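Local atomic coordinates of putative metallopeptidase (Corynebacterium diphtheriae, PDB entry 3QOC), a protein that is probably a metal-dependent aminopeptidase of the creatinase/prolidase family, represented here by its N-terminal domain alone. Residues Ala49-Ile60 / Leu89-Val99. Numbering follows the deposited sequence.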
loop_
_atom_site.group_PDB
_atom_site.type_symbol
_atom_site.label_atom_id
_atom_site.label_comp_id
_atom_site.label_asym_id
_atom_site.label_seq_id
_atom_site.Cartn_x
_atom_site.Cartn_y
_atom_site.Cartn_z
ATOM N N ALA A 49 -5.416 -2.374 2.662
ATOM C CA ALA A 49 -4.206 -1.489 2.687
ATOM C C ALA A 49 -3.285 -2.014 1.636
ATOM O O ALA A 49 -3.395 -3.178 1.251
ATOM C CB ALA A 49 -3.537 -1.492 4.059
ATOM N N LEU A 50 -2.414 -1.167 1.116
ATOM C CA LEU A 50 -1.660 -1.458 -0.114
ATOM C C LEU A 50 -0.280 -0.802 -0.000
ATOM O O LEU A 50 -0.197 0.366 0.315
ATOM C CB LEU A 50 -2.340 -0.879 -1.364
ATOM C CG LEU A 50 -1.565 -0.962 -2.701
ATOM C CD1 LEU A 50 -1.311 -2.416 -3.038
ATOM C CD2 LEU A 50 -2.274 -0.307 -3.901
ATOM N N ILE A 51 0.778 -1.563 -0.201
ATOM C CA ILE A 51 2.126 -1.021 -0.125
ATOM C C ILE A 51 2.694 -1.097 -1.518
ATOM O O ILE A 51 2.658 -2.136 -2.118
ATOM C CB ILE A 51 2.970 -1.803 0.836
ATOM C CG1 ILE A 51 4.347 -1.117 0.968
ATOM C CG2 ILE A 51 3.128 -3.211 0.397
ATOM C CD1 ILE A 51 4.499 -0.445 2.409
ATOM N N ILE A 52 3.147 0.034 -2.058
ATOM C CA ILE A 52 3.846 0.105 -3.348
ATOM C C ILE A 52 5.342 0.482 -3.132
ATOM O O ILE A 52 5.594 1.551 -2.617
ATOM C CB ILE A 52 3.248 1.203 -4.283
ATOM C CG1 ILE A 52 1.741 1.027 -4.578
ATOM C CG2 ILE A 52 4.014 1.235 -5.634
ATOM C CD1 ILE A 52 1.467 -0.320 -5.006
ATOM N N ASN A 53 6.284 -0.372 -3.544
ATOM C CA ASN A 53 7.705 -0.167 -3.315
ATOM C C ASN A 53 8.378 0.565 -4.527
ATOM O O ASN A 53 7.878 0.509 -5.668
ATOM C CB ASN A 53 8.393 -1.518 -3.149
ATOM C CG ASN A 53 7.882 -2.298 -1.954
ATOM O OD1 ASN A 53 7.886 -1.782 -0.829
ATOM N ND2 ASN A 53 7.411 -3.526 -2.184
ATOM N N LYS A 54 9.518 1.205 -4.299
ATOM C CA LYS A 54 10.337 1.790 -5.376
ATOM C C LYS A 54 10.681 0.790 -6.492
ATOM O O LYS A 54 10.566 1.135 -7.665
ATOM C CB LYS A 54 11.640 2.380 -4.829
ATOM N N ASP A 55 11.046 -0.455 -6.164
ATOM C CA ASP A 55 11.406 -1.442 -7.191
ATOM C C ASP A 55 10.182 -1.973 -7.973
ATOM O O ASP A 55 10.269 -2.980 -8.612
ATOM C CB ASP A 55 12.150 -2.651 -6.559
ATOM C CG ASP A 55 11.212 -3.574 -5.754
ATOM O OD1 ASP A 55 9.995 -3.244 -5.597
ATOM O OD2 ASP A 55 11.678 -4.636 -5.272
ATOM N N LEU A 56 9.023 -1.343 -7.868
ATOM C CA LEU A 56 7.830 -1.798 -8.603
ATOM C C LEU A 56 7.065 -3.004 -8.038
ATOM O O LEU A 56 6.007 -3.328 -8.558
ATOM C CB LEU A 56 8.156 -2.091 -10.087
ATOM C CG LEU A 56 9.063 -1.129 -10.844
ATOM C CD1 LEU A 56 8.999 -1.529 -12.359
ATOM C CD2 LEU A 56 8.702 0.362 -10.615
ATOM N N SER A 57 7.570 -3.658 -7.000
ATOM C CA SER A 57 6.809 -4.707 -6.367
ATOM C C SER A 57 5.739 -4.026 -5.457
ATOM O O SER A 57 5.781 -2.795 -5.215
ATOM C CB SER A 57 7.721 -5.589 -5.540
ATOM O OG SER A 57 8.156 -4.824 -4.413
ATOM N N ALA A 58 4.795 -4.830 -5.013
ATOM C CA ALA A 58 3.616 -4.389 -4.272
ATOM C C ALA A 58 3.050 -5.515 -3.426
ATOM O O ALA A 58 3.272 -6.636 -3.711
ATOM C CB ALA A 58 2.527 -3.795 -5.179
ATOM N N ARG A 59 2.320 -5.178 -2.374
ATOM C CA ARG A 59 1.635 -6.175 -1.561
ATOM C C ARG A 59 0.348 -5.544 -1.049
ATOM O O ARG A 59 0.310 -4.369 -0.746
ATOM C CB ARG A 59 2.539 -6.555 -0.400
ATOM C CG ARG A 59 2.137 -7.868 0.240
ATOM C CD ARG A 59 3.133 -8.241 1.347
ATOM N NE ARG A 59 2.866 -9.552 1.917
ATOM C CZ ARG A 59 3.256 -9.949 3.123
ATOM N NH1 ARG A 59 3.922 -9.112 3.916
ATOM N NH2 ARG A 59 3.011 -11.196 3.528
ATOM N N ILE A 60 -0.710 -6.325 -0.984
ATOM C CA ILE A 60 -2.006 -5.823 -0.694
ATOM C C ILE A 60 -2.589 -6.630 0.460
ATOM O O ILE A 60 -2.249 -7.795 0.685
ATOM C CB ILE A 60 -2.887 -5.839 -1.930
ATOM C CG1 ILE A 60 -4.114 -4.979 -1.672
ATOM C CG2 ILE A 60 -3.271 -7.284 -2.337
ATOM C CD1 ILE A 60 -4.940 -4.683 -3.022
ATOM N N LEU A 89 0.560 -5.262 7.081
ATOM C CA LEU A 89 1.595 -5.009 6.014
ATOM C C LEU A 89 2.841 -4.376 6.592
ATOM O O LEU A 89 3.947 -4.813 6.305
ATOM C CB LEU A 89 1.104 -4.081 4.863
ATOM C CG LEU A 89 -0.020 -4.513 3.938
ATOM C CD1 LEU A 89 -0.443 -3.281 3.030
ATOM C CD2 LEU A 89 0.447 -5.776 3.148
ATOM N N LEU A 90 2.676 -3.343 7.414
ATOM C CA LEU A 90 3.832 -2.608 7.931
ATOM C C LEU A 90 4.718 -3.488 8.803
ATOM O O LEU A 90 5.941 -3.458 8.697
ATOM C CB LEU A 90 3.380 -1.344 8.681
ATOM C CG LEU A 90 4.414 -0.319 9.088
ATOM C CD1 LEU A 90 5.218 0.185 7.879
ATOM C CD2 LEU A 90 3.716 0.832 9.776
ATOM N N SER A 91 4.117 -4.360 9.598
ATOM C CA SER A 91 4.917 -5.151 10.533
ATOM C C SER A 91 5.763 -6.184 9.781
ATOM O O SER A 91 6.695 -6.754 10.311
ATOM C CB SER A 91 3.994 -5.813 11.566
ATOM O OG SER A 91 4.305 -7.179 11.654
ATOM N N ASP A 92 5.390 -6.459 8.543
ATOM C CA ASP A 92 6.152 -7.407 7.707
ATOM C C ASP A 92 7.372 -6.813 6.950
ATOM O O ASP A 92 8.108 -7.541 6.303
ATOM C CB ASP A 92 5.204 -8.132 6.763
ATOM C CG ASP A 92 4.637 -9.412 7.395
ATOM O OD1 ASP A 92 4.862 -9.676 8.607
ATOM O OD2 ASP A 92 3.961 -10.170 6.691
ATOM N N ILE A 93 7.554 -5.502 7.033
ATOM C CA ILE A 93 8.665 -4.843 6.399
ATOM C C ILE A 93 9.915 -4.962 7.273
ATOM O O ILE A 93 9.865 -4.638 8.477
ATOM C CB ILE A 93 8.361 -3.386 6.182
ATOM C CG1 ILE A 93 7.168 -3.270 5.264
ATOM C CG2 ILE A 93 9.530 -2.674 5.538
ATOM C CD1 ILE A 93 6.855 -1.913 5.014
ATOM N N ASN A 94 11.005 -5.431 6.667
ATOM C CA ASN A 94 12.330 -5.549 7.330
ATOM C C ASN A 94 13.177 -4.310 6.965
ATOM O O ASN A 94 13.336 -4.007 5.786
ATOM C CB ASN A 94 13.069 -6.804 6.879
ATOM C CG ASN A 94 12.135 -7.977 6.531
ATOM O OD1 ASN A 94 11.725 -8.158 5.348
ATOM N ND2 ASN A 94 11.845 -8.827 7.540
ATOM N N GLY A 95 13.693 -3.585 7.959
ATOM C CA GLY A 95 14.365 -2.309 7.701
ATOM C C GLY A 95 15.705 -2.468 7.024
ATOM O O GLY A 95 16.175 -3.583 6.829
ATOM N N PRO A 96 16.355 -1.361 6.666
ATOM C CA PRO A 96 15.937 -0.028 6.791
ATOM C C PRO A 96 15.068 0.380 5.597
ATOM O O PRO A 96 15.322 -0.064 4.478
ATOM C CB PRO A 96 17.249 0.761 6.826
ATOM C CG PRO A 96 18.302 -0.145 6.380
ATOM C CD PRO A 96 17.700 -1.459 6.058
ATOM N N LYS A 97 14.061 1.219 5.846
ATOM C CA LYS A 97 13.082 1.588 4.810
ATOM C C LYS A 97 12.394 2.847 5.297
ATOM O O LYS A 97 12.020 2.930 6.477
ATOM C CB LYS A 97 12.056 0.450 4.591
ATOM C CG LYS A 97 11.382 0.275 3.166
ATOM C CD LYS A 97 12.160 -0.688 2.216
ATOM C CE LYS A 97 11.244 -1.686 1.381
ATOM N NZ LYS A 97 10.890 -1.366 -0.121
ATOM N N ARG A 98 12.238 3.819 4.395
ATOM C CA ARG A 98 11.385 4.957 4.595
ATOM C C ARG A 98 10.079 4.690 3.907
ATOM O O ARG A 98 10.014 4.474 2.673
ATOM C CB ARG A 98 12.038 6.225 4.063
ATOM C CG ARG A 98 13.371 6.529 4.784
ATOM C CD ARG A 98 14.236 7.629 4.126
ATOM N NE ARG A 98 13.466 8.863 3.855
ATOM C CZ ARG A 98 13.328 9.940 4.661
ATOM N NH1 ARG A 98 13.927 10.028 5.879
ATOM N NH2 ARG A 98 12.557 10.965 4.229
ATOM N N VAL A 99 9.021 4.670 4.720
ATOM C CA VAL A 99 7.685 4.304 4.246
ATOM C C VAL A 99 6.779 5.516 4.381
ATOM O O VAL A 99 6.557 5.984 5.494
ATOM C CB VAL A 99 7.104 3.165 5.039
ATOM C CG1 VAL A 99 5.667 2.849 4.527
ATOM C CG2 VAL A 99 7.977 1.981 4.883
HETATM O O HOH W 1 4.449 -6.102 3.769
#
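With its CG trans to the backbone N (chi1 -162°) and the chain extended as far as NE, Arg59 runs past Leu89, the two side chains heading in opposite directions, and reaches Asp92, while Leu89, its CG turned beside its own backbone N (chi1 -65°), points its two methyls at the hairpin 49-60. Leu89 CD2 lies along the aliphatic part of Arg59, 4.0 Å from CG; CD1 settles on the backbone of the neighbouring strand, 3.4 Å from Ala49 C and 3.7 Å from Ala49 CB. The small side chain of Ala49 probably leaves room for this close approach. Beyond the apolar stem, Arg59 NH1 donates to the anti lone pair of Asp92 OD2 at 3.0 Å, with guanidinium and carboxylate planes only 13° apart; NH2 adds a weak bond to the same oxygen. A water links Arg59 NH1 to the backbone of helix 85-91 at Leu89 O.

This helix and the loop after it pack on one face of the mixed sheet of the creatinase/prolidase N-terminal domain, whereas helix 9-19 touches Ile52 on the other. The loop leads into strand 97-102, separated from strand 49-53 by strand 28-31. Ile51 touches both loop and strand: its CD1 meets Ile93 CD1 tip to tip at 3.8 Å, and its side chain crosses that of Val99 at about a right angle, branched aliphatic groups that fill this apolar layer well.

Near the turn, the long Lys97 chain spans to the hairpin, NZ reaching Asn53 OD1 at 3.1 Å from above the carbonyl plane. The asparagine amide suits its place by also offering a donor, ND2, to Ser57 OG. Asp55 OD1 accepts from Ser57 N, forming an Asx turn, and also from Ser57 OG.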